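Local coordinates for sensor protein (Bacteroides thetaiotaomicron, PDB 2X7X), which binds fructose with its periplasmic domain and, as a hybrid two-component sensor, probably phosphorylates its own histidine kinase region in response, at residues V63-I68 with G87-L92; I91-K96 with A104-D109; N130-T135 with D190-H195. One frame throughout, in Å; residues are numbered along the deposited sequence.

In the fold
The domain has the two-lobed fold of a type I periplasmic binding protein, with fructose held between the lobes. Interactions 1 and 2 are neighbours in the parallel sheet of one lobe and share strand 90-93, which pairs with strand 65-68 on one side and strand 104-108 on the other. Interaction 3 belongs to the second lobe, its centre about 25 Å from that of interaction 2. All three are mostly buried parallel strand pairs. Interaction 1 is almost wholly aliphatic and becomes partly exposed just before and at the start of the strands. Interaction 2 passes from aliphatic packing to charged, sugar-binding residues, whereas interaction 3 buries a histidine-carboxylate pair.

Interaction 1: residues V63-I68 with G87-L92; sequences VDLLII and GIPVIL
Ile68 and Leu92 meet at the well-packed end of two parallel strands, CG2 of Ile68 lying 3.7 Å from CD2 of Leu92. The same methyl is 3.9 Å from CG1 of Val90. It gets there because Ile68 sends CG1 anti to its backbone N (chi1 -176°), which leaves CG2 in the crowded position between N and the carbonyl carbon, turned toward strand 90-93 and facing both partners. Leu66 completes this face alongside Val90, with CD2 of Leu66 4.0 Å from CG1 of Val90. On the other face Ile67 and Ile91 lie side by side, and the tip of Leu65 reaches Ile91, CD2 of Leu65 being 3.8 Å from CD1 of Ile91. Branched aliphatic residues suit both faces, since they fill space between sheet and helices and ask for no polar partner.

The backbones are joined by three nearly straight bonds. Leu66 takes part in two, its N donating to O of Pro89 and its O accepting from N of Ile91 (2.7 Å); Ile68 N then donates to O of Ile91.

Toward the start of the strands the contact opens to solvent: Asp64, Ile88 and Pro89 are partly exposed, although Ile88 and Pro89 still press on 63-65. Proline has no N-H to offer, and its CD rests against O of Asp64, while its CG lies 4.0 Å from CG of Leu65. Ile88 touches O of Val63 with CG2 at 4.1 Å. Asp64 points away from 87-92, and its OD2 accepts from the backbone N of Arg8, at the start of strand 8-13.

The pair closes a right-handed beta-alpha-beta unit through helix 73-85. Strand 8-13 flanks 65-68 on its far side, helix 48-60 packs on Leu66 and Ile68, and helix 249-260 packs on Leu65, Ile67 and Ile91.

Interaction 2: residues I91-K96 with A104-D109; sequences ILVDRK and AYIGAD. With FRU (beta-D-fructofuranose), chain E.
The fructose pocket is entered here from the end of a parallel strand pair: Leu92 and Val93 lie beside Tyr105 and Ile106, and the chain then turns off to offer Asp94 and Arg95 to the sugar. Three backbone bonds join the strands: Leu92 N to Ala104 O, Ile106 N to Leu92 O, and finally Asp94 N to Ile106 O (3.0 Å). Beyond that last bond Val93, Asp94 and Arg95 form a gamma turn, closed by a weak bond from Arg95 N to Val93 O, which swings both charged side chains away from strand 104-108.

Fructose O6 is gripped from two sides, donating to OD1 of Asp94 (2.6 Å) and accepting from NE of Arg95 (2.9 Å). The extended arginine brings the edge of its guanidinium to the sugar, and NH2 makes a longer bond to the ring oxygen O5 at 3.3 Å. OD2 of Asp94 forms a salt bridge with Arg20, which would offset its charge, and OD1 bonds the hydroxyl of Tyr245; both would fix the carboxylate.

Behind the pocket, Tyr105 carries its ring along the pair (chi1 172°). CB of Leu92 lies at the ring edge, 3.9 Å from CD1 of Tyr105, and the aliphatic chain of Lys96 crosses obliquely, with CG 3.7 Å from CE1 of Tyr105. Lysine suits this place because its carbons line the ring while NZ reaches Glu145. Gly107 leaves room for the tyrosine hydroxyl.

Strand 90-93 sits between 65-68 and 104-108, with 268-271 beyond; helix 249-260 packs on Ile91 and Ile106.

Interaction 3: residues N130-T135 with D190-H195; sequences NIVELT and DAVYAH
In the second lobe's sheet, two adjacent inner parallel strands run toward the fructose cleft and end in a histidine-carboxylate pair, His195 with Glu133. NE2 of His195 donates to OE2 of Glu133 (2.8 Å); the oxygen lies in the imidazole plane but is met from above the carboxylate plane. Glu133 reaches it with an extended chain, CG anti to the backbone N (chi1 -172°). Its OE1 bonds His147, which would steady the buried carboxylate. Across one imidazole face lies CA of Thr135, 3.4 Å from the ring centroid in a CH-pi contact. An alanine in place of His195 would probably leave OE2 of Glu133 without this N-H partner and open a gap beside Thr135.

Tyr193 stands alongside Glu133, its ring 18° from the carboxylate plane and its CE2 3.4 Å from OE2 of Glu133. Its hydroxyl bonds O of fructose-binding Arg146. At the opposite end Asp190 uses the anti lone pair of OD2 to accept from N of Asn130 (2.7 Å), while a salt bridge from Lys188 to OD2 would offset its charge. Between them backbone bonds alternate, Val132 N to Ala191 O, Tyr193 N to Val132 O.

Valine and leucine, apolar and branched, fill the other face against helices 172-185 and 199-209, CD1 of Leu134 lying 4.0 Å from CG1 of Val192. Helix 141-155 packs on the Glu133 face; strands 159-167 and 217-220 flank the pair.

Interaction 1: residues V63-I68 with G87-L92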
ATOM      1  N   VAL A  63      29.987  -5.741 -21.986  1.00 55.11           N
ATOM      2  CA  VAL A  63      28.760  -6.230 -21.347  1.00 54.29           C
ATOM      3  C   VAL A  63      27.708  -6.562 -22.400  1.00 53.73           C
ATOM      4  O   VAL A  63      27.693  -5.982 -23.490  1.00 53.73           O
ATOM      5  CB  VAL A  63      28.171  -5.228 -20.297  1.00 54.35           C
ATOM      6  CG1 VAL A  63      29.077  -5.112 -19.074  1.00 53.65           C
ATOM      7  CG2 VAL A  63      27.917  -3.851 -20.925  1.00 54.56           C
ATOM      8  N   ASP A  64      26.829  -7.497 -22.066  1.00 53.05           N
ATOM      9  CA  ASP A  64      25.813  -7.962 -23.005  1.00 52.36           C
ATOM     10  C   ASP A  64      24.670  -6.957 -23.198  1.00 51.72           C
ATOM     11  O   ASP A  64      23.989  -6.974 -24.229  1.00 51.86           O
ATOM     12  CB  ASP A  64      25.281  -9.333 -22.566  1.00 52.63           C
ATOM     13  CG  ASP A  64      26.385 -10.393 -22.490  1.00 53.47           C
ATOM     14  OD1 ASP A  64      26.993 -10.703 -23.540  1.00 53.78           O
ATOM     15  OD2 ASP A  64      26.648 -10.908 -21.379  1.00 54.27           O
ATOM     16  N   LEU A  65      24.470  -6.088 -22.203  1.00 50.68           N
ATOM     17  CA  LEU A  65      23.404  -5.085 -22.225  1.00 49.44           C
ATOM     18  C   LEU A  65      23.710  -3.943 -21.269  1.00 48.64           C
ATOM     19  O   LEU A  65      24.319  -4.138 -20.211  1.00 48.55           O
ATOM     20  CB  LEU A  65      22.043  -5.713 -21.888  1.00 49.50           C
ATOM     21  CG  LEU A  65      20.766  -4.898 -22.168  1.00 49.52           C
ATOM     22  CD1 LEU A  65      19.613  -5.802 -22.596  1.00 49.08           C
ATOM     23  CD2 LEU A  65      20.350  -4.034 -20.986  1.00 48.57           C
ATOM     24  N   LEU A  66      23.273  -2.750 -21.652  1.00 47.58           N
ATOM     25  CA  LEU A  66      23.526  -1.546 -20.871  1.00 46.57           C
ATOM     26  C   LEU A  66      22.236  -0.856 -20.431  1.00 45.28           C
ATOM     27  O   LEU A  66      21.382  -0.526 -21.253  1.00 44.93           O
ATOM     28  CB  LEU A  66      24.412  -0.581 -21.660  1.00 46.71           C
ATOM     29  CG  LEU A  66      24.922   0.632 -20.882  1.00 48.17           C
ATOM     30  CD1 LEU A  66      26.375   0.918 -21.214  1.00 49.47           C
ATOM     31  CD2 LEU A  66      24.047   1.853 -21.139  1.00 49.48           C
ATOM     32  N   ILE A  67      22.111  -0.655 -19.123  1.00 44.03           N
ATOM     33  CA  ILE A  67      21.026   0.130 -18.541  1.00 42.91           C
ATOM     34  C   ILE A  67      21.598   1.453 -18.048  1.00 41.88           C
ATOM     35  O   ILE A  67      22.475   1.477 -17.181  1.00 41.78           O
ATOM     36  CB  ILE A  67      20.313  -0.616 -17.378  1.00 42.96           C
ATOM     37  CG1 ILE A  67      19.591  -1.862 -17.884  1.00 42.79           C
ATOM     38  CG2 ILE A  67      19.284   0.281 -16.702  1.00 43.28           C
ATOM     39  CD1 ILE A  67      19.321  -2.871 -16.791  1.00 42.35           C
ATOM     40  N   ILE A  68      21.103   2.551 -18.608  1.00 40.71           N
ATOM     41  CA  ILE A  68      21.577   3.879 -18.215  1.00 39.61           C
ATOM     42  C   ILE A  68      20.453   4.869 -17.904  1.00 38.63           C
ATOM     43  O   ILE A  68      19.404   4.885 -18.559  1.00 38.48           O
ATOM     44  CB  ILE A  68      22.554   4.502 -19.278  1.00 39.70           C
ATOM     45  CG1 ILE A  68      23.110   5.839 -18.783  1.00 40.04           C
ATOM     46  CG2 ILE A  68      21.865   4.689 -20.611  1.00 39.21           C
ATOM     47  CD1 ILE A  68      24.110   6.483 -19.692  1.00 41.50           C
ATOM     48  N   GLY A  87      26.924  -1.698 -31.431  1.00 48.37           N
ATOM     49  CA  GLY A  87      26.079  -2.896 -31.381  1.00 47.59           C
ATOM     50  C   GLY A  87      25.510  -3.338 -30.031  1.00 47.32           C
ATOM     51  O   GLY A  87      24.678  -4.255 -29.995  1.00 47.42           O
ATOM     52  N   ILE A  88      25.948  -2.716 -28.926  1.00 46.48           N
ATOM     53  CA  ILE A  88      25.436  -3.044 -27.572  1.00 45.43           C
ATOM     54  C   ILE A  88      24.005  -2.529 -27.335  1.00 44.64           C
ATOM     55  O   ILE A  88      23.733  -1.354 -27.546  1.00 44.68           O
ATOM     56  CB  ILE A  88      26.354  -2.507 -26.448  1.00 45.38           C
ATOM     57  CG1 ILE A  88      27.742  -3.158 -26.514  1.00 45.18           C
ATOM     58  CG2 ILE A  88      25.743  -2.790 -25.082  1.00 45.65           C
ATOM     59  CD1 ILE A  88      28.804  -2.467 -25.650  1.00 43.44           C
ATOM     60  N   PRO A  89      23.084  -3.408 -26.887  1.00 43.90           N
ATOM     61  CA  PRO A  89      21.712  -2.937 -26.653  1.00 43.07           C
ATOM     62  C   PRO A  89      21.595  -2.056 -25.395  1.00 41.87           C
ATOM     63  O   PRO A  89      22.083  -2.429 -24.325  1.00 41.43           O
ATOM     64  CB  PRO A  89      20.910  -4.242 -26.511  1.00 42.96           C
ATOM     65  CG  PRO A  89      21.877  -5.222 -25.999  1.00 43.28           C
ATOM     66  CD  PRO A  89      23.234  -4.838 -26.553  1.00 43.77           C
ATOM     67  N   VAL A  90      20.950  -0.899 -25.549  1.00 40.85           N
ATOM     68  CA  VAL A  90      20.876   0.130 -24.496  1.00 39.67           C
ATOM     69  C   VAL A  90      19.446   0.341 -23.992  1.00 38.89           C
ATOM     70  O   VAL A  90      18.520   0.574 -24.784  1.00 39.22           O
ATOM     71  CB  VAL A  90      21.406   1.507 -24.994  1.00 39.82           C
ATOM     72  CG1 VAL A  90      21.273   2.576 -23.892  1.00 39.33           C
ATOM     73  CG2 VAL A  90      22.854   1.401 -25.514  1.00 39.10           C
ATOM     74  N   ILE A  91      19.262   0.253 -22.677  1.00 37.57           N
ATOM     75  CA  ILE A  91      17.973   0.609 -22.078  1.00 36.01           C
ATOM     76  C   ILE A  91      18.088   1.928 -21.324  1.00 35.12           C
ATOM     77  O   ILE A  91      18.913   2.073 -20.393  1.00 34.25           O
ATOM     78  CB  ILE A  91      17.408  -0.465 -21.127  1.00 35.98           C
ATOM     79  CG1 ILE A  91      17.103  -1.762 -21.882  1.00 35.40           C
ATOM     80  CG2 ILE A  91      16.138   0.052 -20.469  1.00 36.14           C
ATOM     81  CD1 ILE A  91      16.684  -2.920 -20.991  1.00 34.19           C
ATOM     82  N   LEU A  92      17.257   2.881 -21.746  1.00 33.61           N
ATOM     83  CA  LEU A  92      17.135   4.140 -21.047  1.00 32.51           C
ATOM     84  C   LEU A  92      16.081   4.014 -19.964  1.00 31.88           C
ATOM     85  O   LEU A  92      14.940   3.610 -20.234  1.00 31.97           O
ATOM     86  CB  LEU A  92      16.771   5.273 -22.013  1.00 32.44           C
ATOM     87  CG  LEU A  92      17.702   5.565 -23.195  1.00 30.98           C
ATOM     88  CD1 LEU A  92      17.110   6.679 -23.996  1.00 29.12           C
ATOM     89  CD2 LEU A  92      19.118   5.923 -22.764  1.00 29.11           C
TER

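Interaction 2: residues I91-K96 with A104-D109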
ATOM      1  N   ILE A  91      19.262   0.253 -22.677  1.00 37.57           N
ATOM      2  CA  ILE A  91      17.973   0.609 -22.078  1.00 36.01           C
ATOM      3  C   ILE A  91      18.088   1.928 -21.324  1.00 35.12           C
ATOM      4  O   ILE A  91      18.913   2.073 -20.393  1.00 34.25           O
ATOM      5  CB  ILE A  91      17.408  -0.465 -21.127  1.00 35.98           C
ATOM      6  CG1 ILE A  91      17.103  -1.762 -21.882  1.00 35.40           C
ATOM      7  CG2 ILE A  91      16.138   0.052 -20.469  1.00 36.14           C
ATOM      8  CD1 ILE A  91      16.684  -2.920 -20.991  1.00 34.19           C
ATOM      9  N   LEU A  92      17.257   2.881 -21.746  1.00 33.61           N
ATOM     10  CA  LEU A  92      17.135   4.140 -21.047  1.00 32.51           C
ATOM     11  C   LEU A  92      16.081   4.014 -19.964  1.00 31.88           C
ATOM     12  O   LEU A  92      14.940   3.610 -20.234  1.00 31.97           O
ATOM     13  CB  LEU A  92      16.771   5.273 -22.013  1.00 32.44           C
ATOM     14  CG  LEU A  92      17.702   5.565 -23.195  1.00 30.98           C
ATOM     15  CD1 LEU A  92      17.110   6.679 -23.996  1.00 29.12           C
ATOM     16  CD2 LEU A  92      19.118   5.923 -22.764  1.00 29.11           C
ATOM     17  N   VAL A  93      16.477   4.348 -18.737  1.00 30.98           N
ATOM     18  CA  VAL A  93      15.547   4.416 -17.615  1.00 30.27           C
ATOM     19  C   VAL A  93      15.406   5.842 -17.094  1.00 29.58           C
ATOM     20  O   VAL A  93      16.414   6.553 -16.935  1.00 29.13           O
ATOM     21  CB  VAL A  93      15.982   3.511 -16.431  1.00 30.27           C
ATOM     22  CG1 VAL A  93      14.896   3.495 -15.378  1.00 30.42           C
ATOM     23  CG2 VAL A  93      16.205   2.109 -16.898  1.00 30.88           C
ATOM     24  N   ASP A  94      14.160   6.243 -16.819  1.00 28.86           N
ATOM     25  CA  ASP A  94      13.870   7.456 -16.032  1.00 28.64           C
ATOM     26  C   ASP A  94      14.292   8.755 -16.748  1.00 28.44           C
ATOM     27  O   ASP A  94      13.435   9.538 -17.144  1.00 28.87           O
ATOM     28  CB  ASP A  94      14.426   7.303 -14.586  1.00 28.27           C
ATOM     29  CG  ASP A  94      14.911   8.605 -13.979  1.00 28.85           C
ATOM     30  OD1 ASP A  94      14.137   9.581 -13.908  1.00 30.92           O
ATOM     31  OD2 ASP A  94      16.075   8.655 -13.534  1.00 28.63           O
ATOM     32  N   ARG A  95      15.586   8.983 -16.925  1.00 28.19           N
ATOM     33  CA  ARG A  95      16.044  10.132 -17.696  1.00 28.44           C
ATOM     34  C   ARG A  95      16.290   9.738 -19.143  1.00 29.09           C
ATOM     35  O   ARG A  95      16.555   8.575 -19.426  1.00 29.20           O
ATOM     36  CB  ARG A  95      17.296  10.720 -17.085  1.00 28.14           C
ATOM     37  CG  ARG A  95      17.126  10.985 -15.635  1.00 26.48           C
ATOM     38  CD  ARG A  95      18.131  11.968 -15.111  1.00 24.71           C
ATOM     39  NE  ARG A  95      17.942  12.111 -13.671  1.00 23.03           N
ATOM     40  CZ  ARG A  95      18.777  12.741 -12.860  1.00 22.23           C
ATOM     41  NH1 ARG A  95      19.893  13.311 -13.317  1.00 21.17           N
ATOM     42  NH2 ARG A  95      18.491  12.786 -11.579  1.00 23.62           N
ATOM     43  N   LYS A  96      16.174  10.705 -20.050  1.00 29.62           N
ATOM     44  CA  LYS A  96      16.255  10.455 -21.497  1.00 30.19           C
ATOM     45  C   LYS A  96      17.483  11.133 -22.126  1.00 30.63           C
ATOM     46  O   LYS A  96      18.165  11.941 -21.488  1.00 30.53           O
ATOM     47  CB  LYS A  96      15.021  11.022 -22.219  1.00 30.05           C
ATOM     48  CG  LYS A  96      13.661  10.397 -21.949  1.00 29.45           C
ATOM     49  CD  LYS A  96      12.612  11.413 -22.409  1.00 28.35           C
ATOM     50  CE  LYS A  96      11.192  10.943 -22.250  1.00 29.87           C
ATOM     51  NZ  LYS A  96      10.226  12.081 -22.433  1.00 28.13           N
ATOM     52  N   ALA A 104      15.502   0.451 -25.975  1.00 38.27           N
ATOM     53  CA  ALA A 104      14.203   0.598 -25.316  1.00 37.81           C
ATOM     54  C   ALA A 104      14.214   1.637 -24.208  1.00 37.21           C
ATOM     55  O   ALA A 104      15.231   1.864 -23.549  1.00 37.36           O
ATOM     56  CB  ALA A 104      13.710  -0.753 -24.776  1.00 37.87           C
ATOM     57  N   TYR A 105      13.063   2.268 -24.016  1.00 36.85           N
ATOM     58  CA  TYR A 105      12.878   3.258 -22.961  1.00 36.26           C
ATOM     59  C   TYR A 105      11.858   2.754 -21.949  1.00 35.16           C
ATOM     60  O   TYR A 105      10.806   2.238 -22.322  1.00 34.58           O
ATOM     61  CB  TYR A 105      12.422   4.602 -23.547  1.00 36.45           C
ATOM     62  CG  TYR A 105      12.036   5.620 -22.495  1.00 38.50           C
ATOM     63  CD1 TYR A 105      12.991   6.149 -21.617  1.00 40.09           C
ATOM     64  CD2 TYR A 105      10.714   6.041 -22.358  1.00 40.66           C
ATOM     65  CE1 TYR A 105      12.637   7.069 -20.628  1.00 41.26           C
ATOM     66  CE2 TYR A 105      10.349   6.971 -21.374  1.00 42.03           C
ATOM     67  CZ  TYR A 105      11.316   7.481 -20.518  1.00 42.78           C
ATOM     68  OH  TYR A 105      10.957   8.399 -19.547  1.00 45.40           O
ATOM     69  N   ILE A 106      12.185   2.890 -20.668  1.00 34.24           N
ATOM     70  CA  ILE A 106      11.182   2.698 -19.615  1.00 33.43           C
ATOM     71  C   ILE A 106      11.233   3.811 -18.566  1.00 32.86           C
ATOM     72  O   ILE A 106      12.306   4.216 -18.109  1.00 32.65           O
ATOM     73  CB  ILE A 106      11.289   1.314 -18.950  1.00 33.16           C
ATOM     74  CG1 ILE A 106      10.127   1.105 -17.976  1.00 33.65           C
ATOM     75  CG2 ILE A 106      12.636   1.153 -18.271  1.00 32.65           C
ATOM     76  CD1 ILE A 106      10.139  -0.233 -17.257  1.00 34.68           C
ATOM     77  N   GLY A 107      10.060   4.298 -18.184  1.00 32.44           N
ATOM     78  CA  GLY A 107       9.970   5.341 -17.163  1.00 32.02           C
ATOM     79  C   GLY A 107       8.576   5.887 -16.975  1.00 31.69           C
ATOM     80  O   GLY A 107       7.646   5.467 -17.653  1.00 32.13           O
ATOM     81  N   ALA A 108       8.423   6.825 -16.047  1.00 31.40           N
ATOM     82  CA  ALA A 108       7.134   7.452 -15.822  1.00 30.88           C
ATOM     83  C   ALA A 108       7.103   8.802 -16.528  1.00 30.90           C
ATOM     84  O   ALA A 108       8.151   9.413 -16.711  1.00 31.17           O
ATOM     85  CB  ALA A 108       6.889   7.605 -14.351  1.00 30.79           C
ATOM     86  N   ASP A 109       5.915   9.273 -16.927  1.00 30.85           N
ATOM     87  CA  ASP A 109       5.824  10.541 -17.676  1.00 30.34           C
ATOM     88  C   ASP A 109       6.014  11.772 -16.783  1.00 29.64           C
ATOM     89  O   ASP A 109       5.121  12.152 -16.016  1.00 29.74           O
ATOM     90  CB  ASP A 109       4.512  10.650 -18.454  1.00 30.26           C
ATOM     91  CG  ASP A 109       4.519  11.800 -19.454  1.00 31.97           C
ATOM     92  OD1 ASP A 109       3.644  11.807 -20.342  1.00 35.03           O
ATOM     93  OD2 ASP A 109       5.398  12.689 -19.377  1.00 32.46           O
TER
HETATM   94  C1  FRU E1335      16.869  10.061  -7.866  1.00 24.07           C
HETATM   95  C2  FRU E1335      16.220  11.362  -8.303  1.00 22.70           C
HETATM   96  C3  FRU E1335      14.772  11.469  -7.832  1.00 21.51           C
HETATM   97  C4  FRU E1335      14.098  12.131  -9.018  1.00 21.98           C
HETATM   98  C5  FRU E1335      14.812  11.447 -10.176  1.00 22.73           C
HETATM   99  C6  FRU E1335      14.788  12.211 -11.499  1.00 23.46           C
HETATM  100  O1  FRU E1335      18.284  10.160  -8.010  1.00 24.20           O
HETATM  101  O2  FRU E1335      17.026  12.450  -7.839  1.00 22.07           O
HETATM  102  O3  FRU E1335      14.635  12.196  -6.601  1.00 19.62           O
HETATM  103  O4  FRU E1335      12.679  11.938  -9.031  1.00 21.48           O
HETATM  104  O5  FRU E1335      16.167  11.381  -9.724  1.00 23.02           O
HETATM  105  O6  FRU E1335      15.384  11.401 -12.532  1.00 24.64           O

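Interaction 3: residues N130-T135 with D190-H195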
ATOM      1  N   ASN A 130       0.633  32.647  -5.074  1.00 27.80           N
ATOM      2  CA  ASN A 130       1.999  32.719  -5.572  1.00 27.22           C
ATOM      3  C   ASN A 130       2.779  31.434  -5.294  1.00 26.39           C
ATOM      4  O   ASN A 130       2.791  30.945  -4.164  1.00 26.21           O
ATOM      5  CB  ASN A 130       2.728  33.888  -4.917  1.00 27.49           C
ATOM      6  CG  ASN A 130       2.094  35.221  -5.226  1.00 27.72           C
ATOM      7  OD1 ASN A 130       1.566  35.451  -6.320  1.00 28.57           O
ATOM      8  ND2 ASN A 130       2.154  36.121  -4.259  1.00 27.77           N
ATOM      9  N   ILE A 131       3.429  30.911  -6.327  1.00 25.13           N
ATOM     10  CA  ILE A 131       4.191  29.669  -6.242  1.00 24.29           C
ATOM     11  C   ILE A 131       5.671  29.953  -6.490  1.00 24.00           C
ATOM     12  O   ILE A 131       6.012  30.765  -7.367  1.00 24.27           O
ATOM     13  CB  ILE A 131       3.739  28.628  -7.314  1.00 23.99           C
ATOM     14  CG1 ILE A 131       2.221  28.488  -7.351  1.00 24.23           C
ATOM     15  CG2 ILE A 131       4.408  27.267  -7.085  1.00 22.59           C
ATOM     16  CD1 ILE A 131       1.724  27.523  -8.447  1.00 25.88           C
ATOM     17  N   VAL A 132       6.540  29.296  -5.726  1.00 22.91           N
ATOM     18  CA  VAL A 132       7.953  29.241  -6.082  1.00 22.63           C
ATOM     19  C   VAL A 132       8.311  27.802  -6.486  1.00 22.45           C
ATOM     20  O   VAL A 132       7.754  26.848  -5.918  1.00 22.83           O
ATOM     21  CB  VAL A 132       8.881  29.815  -4.966  1.00 22.68           C
ATOM     22  CG1 VAL A 132       8.608  31.290  -4.762  1.00 23.22           C
ATOM     23  CG2 VAL A 132       8.714  29.078  -3.638  1.00 22.57           C
ATOM     24  N   GLU A 133       9.210  27.656  -7.469  1.00 21.81           N
ATOM     25  CA  GLU A 133       9.640  26.352  -8.001  1.00 20.92           C
ATOM     26  C   GLU A 133      11.110  26.109  -7.747  1.00 20.66           C
ATOM     27  O   GLU A 133      11.937  26.966  -8.009  1.00 21.16           O
ATOM     28  CB  GLU A 133       9.378  26.254  -9.507  1.00 21.09           C
ATOM     29  CG  GLU A 133       9.604  24.863 -10.109  1.00 21.16           C
ATOM     30  CD  GLU A 133       9.309  24.775 -11.610  1.00 22.89           C
ATOM     31  OE1 GLU A 133       9.363  25.807 -12.309  1.00 23.94           O
ATOM     32  OE2 GLU A 133       9.051  23.662 -12.115  1.00 23.66           O
ATOM     33  N   LEU A 134      11.430  24.925  -7.241  1.00 20.44           N
ATOM     34  CA  LEU A 134      12.804  24.497  -7.039  1.00 19.77           C
ATOM     35  C   LEU A 134      13.040  23.233  -7.872  1.00 19.26           C
ATOM     36  O   LEU A 134      12.530  22.156  -7.573  1.00 19.18           O
ATOM     37  CB  LEU A 134      13.073  24.280  -5.543  1.00 19.87           C
ATOM     38  CG  LEU A 134      12.960  25.532  -4.645  1.00 20.58           C
ATOM     39  CD1 LEU A 134      12.680  25.203  -3.186  1.00 20.34           C
ATOM     40  CD2 LEU A 134      14.200  26.403  -4.723  1.00 20.00           C
ATOM     41  N   THR A 135      13.807  23.379  -8.937  1.00 19.01           N
ATOM     42  CA  THR A 135      13.918  22.326  -9.953  1.00 19.00           C
ATOM     43  C   THR A 135      15.077  21.363  -9.706  1.00 19.03           C
ATOM     44  O   THR A 135      16.021  21.669  -8.980  1.00 18.78           O
ATOM     45  CB  THR A 135      14.082  22.945 -11.379  1.00 18.85           C
ATOM     46  OG1 THR A 135      15.450  23.311 -11.615  1.00 18.51           O
ATOM     47  CG2 THR A 135      13.226  24.179 -11.523  1.00 19.16           C
ATOM     48  N   ASP A 190       2.576  31.248  -1.348  1.00 24.61           N
ATOM     49  CA  ASP A 190       1.489  30.348  -0.964  1.00 23.08           C
ATOM     50  C   ASP A 190       1.792  28.863  -1.228  1.00 22.00           C
ATOM     51  O   ASP A 190       1.108  27.981  -0.704  1.00 21.36           O
ATOM     52  CB  ASP A 190       0.174  30.796  -1.630  1.00 23.13           C
ATOM     53  CG  ASP A 190      -0.086  32.285  -1.452  1.00 23.12           C
ATOM     54  OD1 ASP A 190      -0.211  32.746  -0.300  1.00 23.09           O
ATOM     55  OD2 ASP A 190      -0.133  33.008  -2.464  1.00 24.83           O
ATOM     56  N   ALA A 191       2.831  28.592  -2.017  1.00 20.97           N
ATOM     57  CA  ALA A 191       3.164  27.216  -2.376  1.00 20.42           C
ATOM     58  C   ALA A 191       4.584  27.039  -2.850  1.00 19.90           C
ATOM     59  O   ALA A 191       5.125  27.869  -3.585  1.00 19.94           O
ATOM     60  CB  ALA A 191       2.204  26.681  -3.437  1.00 20.25           C
ATOM     61  N   VAL A 192       5.167  25.918  -2.447  1.00 19.32           N
ATOM     62  CA  VAL A 192       6.475  25.497  -2.931  1.00 18.20           C
ATOM     63  C   VAL A 192       6.279  24.243  -3.762  1.00 18.16           C
ATOM     64  O   VAL A 192       5.687  23.268  -3.297  1.00 18.51           O
ATOM     65  CB  VAL A 192       7.458  25.233  -1.737  1.00 17.82           C
ATOM     66  CG1 VAL A 192       8.846  24.840  -2.224  1.00 14.97           C
ATOM     67  CG2 VAL A 192       7.530  26.473  -0.866  1.00 17.01           C
ATOM     68  N   TYR A 193       6.756  24.286  -4.997  1.00 18.17           N
ATOM     69  CA  TYR A 193       6.811  23.108  -5.853  1.00 18.10           C
ATOM     70  C   TYR A 193       8.251  22.669  -5.898  1.00 18.67           C
ATOM     71  O   TYR A 193       9.092  23.371  -6.459  1.00 18.53           O
ATOM     72  CB  TYR A 193       6.339  23.456  -7.259  1.00 17.65           C
ATOM     73  CG  TYR A 193       6.494  22.368  -8.315  1.00 17.25           C
ATOM     74  CD1 TYR A 193       6.618  21.003  -7.969  1.00 16.07           C
ATOM     75  CD2 TYR A 193       6.470  22.706  -9.670  1.00 15.22           C
ATOM     76  CE1 TYR A 193       6.738  20.020  -8.952  1.00 14.99           C
ATOM     77  CE2 TYR A 193       6.588  21.741 -10.657  1.00 14.41           C
ATOM     78  CZ  TYR A 193       6.719  20.409 -10.307  1.00 15.86           C
ATOM     79  OH  TYR A 193       6.828  19.485 -11.323  1.00 15.19           O
ATOM     80  N   ALA A 194       8.532  21.512  -5.302  1.00 18.92           N
ATOM     81  CA  ALA A 194       9.877  20.956  -5.270  1.00 19.09           C
ATOM     82  C   ALA A 194       9.912  19.735  -6.172  1.00 19.64           C
ATOM     83  O   ALA A 194       9.019  18.889  -6.101  1.00 19.82           O
ATOM     84  CB  ALA A 194      10.235  20.578  -3.845  1.00 19.17           C
ATOM     85  N   HIS A 195      10.935  19.636  -7.016  1.00 20.22           N
ATOM     86  CA  HIS A 195      11.013  18.549  -8.010  1.00 20.79           C
ATOM     87  C   HIS A 195      11.286  17.176  -7.406  1.00 21.06           C
ATOM     88  O   HIS A 195      11.035  16.162  -8.049  1.00 21.39           O
ATOM     89  CB  HIS A 195      12.023  18.867  -9.125  1.00 20.85           C
ATOM     90  CG  HIS A 195      11.520  19.844 -10.153  1.00 21.41           C
ATOM     91  ND1 HIS A 195      12.067  19.939 -11.420  1.00 21.18           N
ATOM     92  CD2 HIS A 195      10.518  20.755 -10.105  1.00 19.59           C
ATOM     93  CE1 HIS A 195      11.426  20.870 -12.104  1.00 21.33           C
ATOM     94  NE2 HIS A 195      10.488  21.386 -11.325  1.00 21.90           N
TER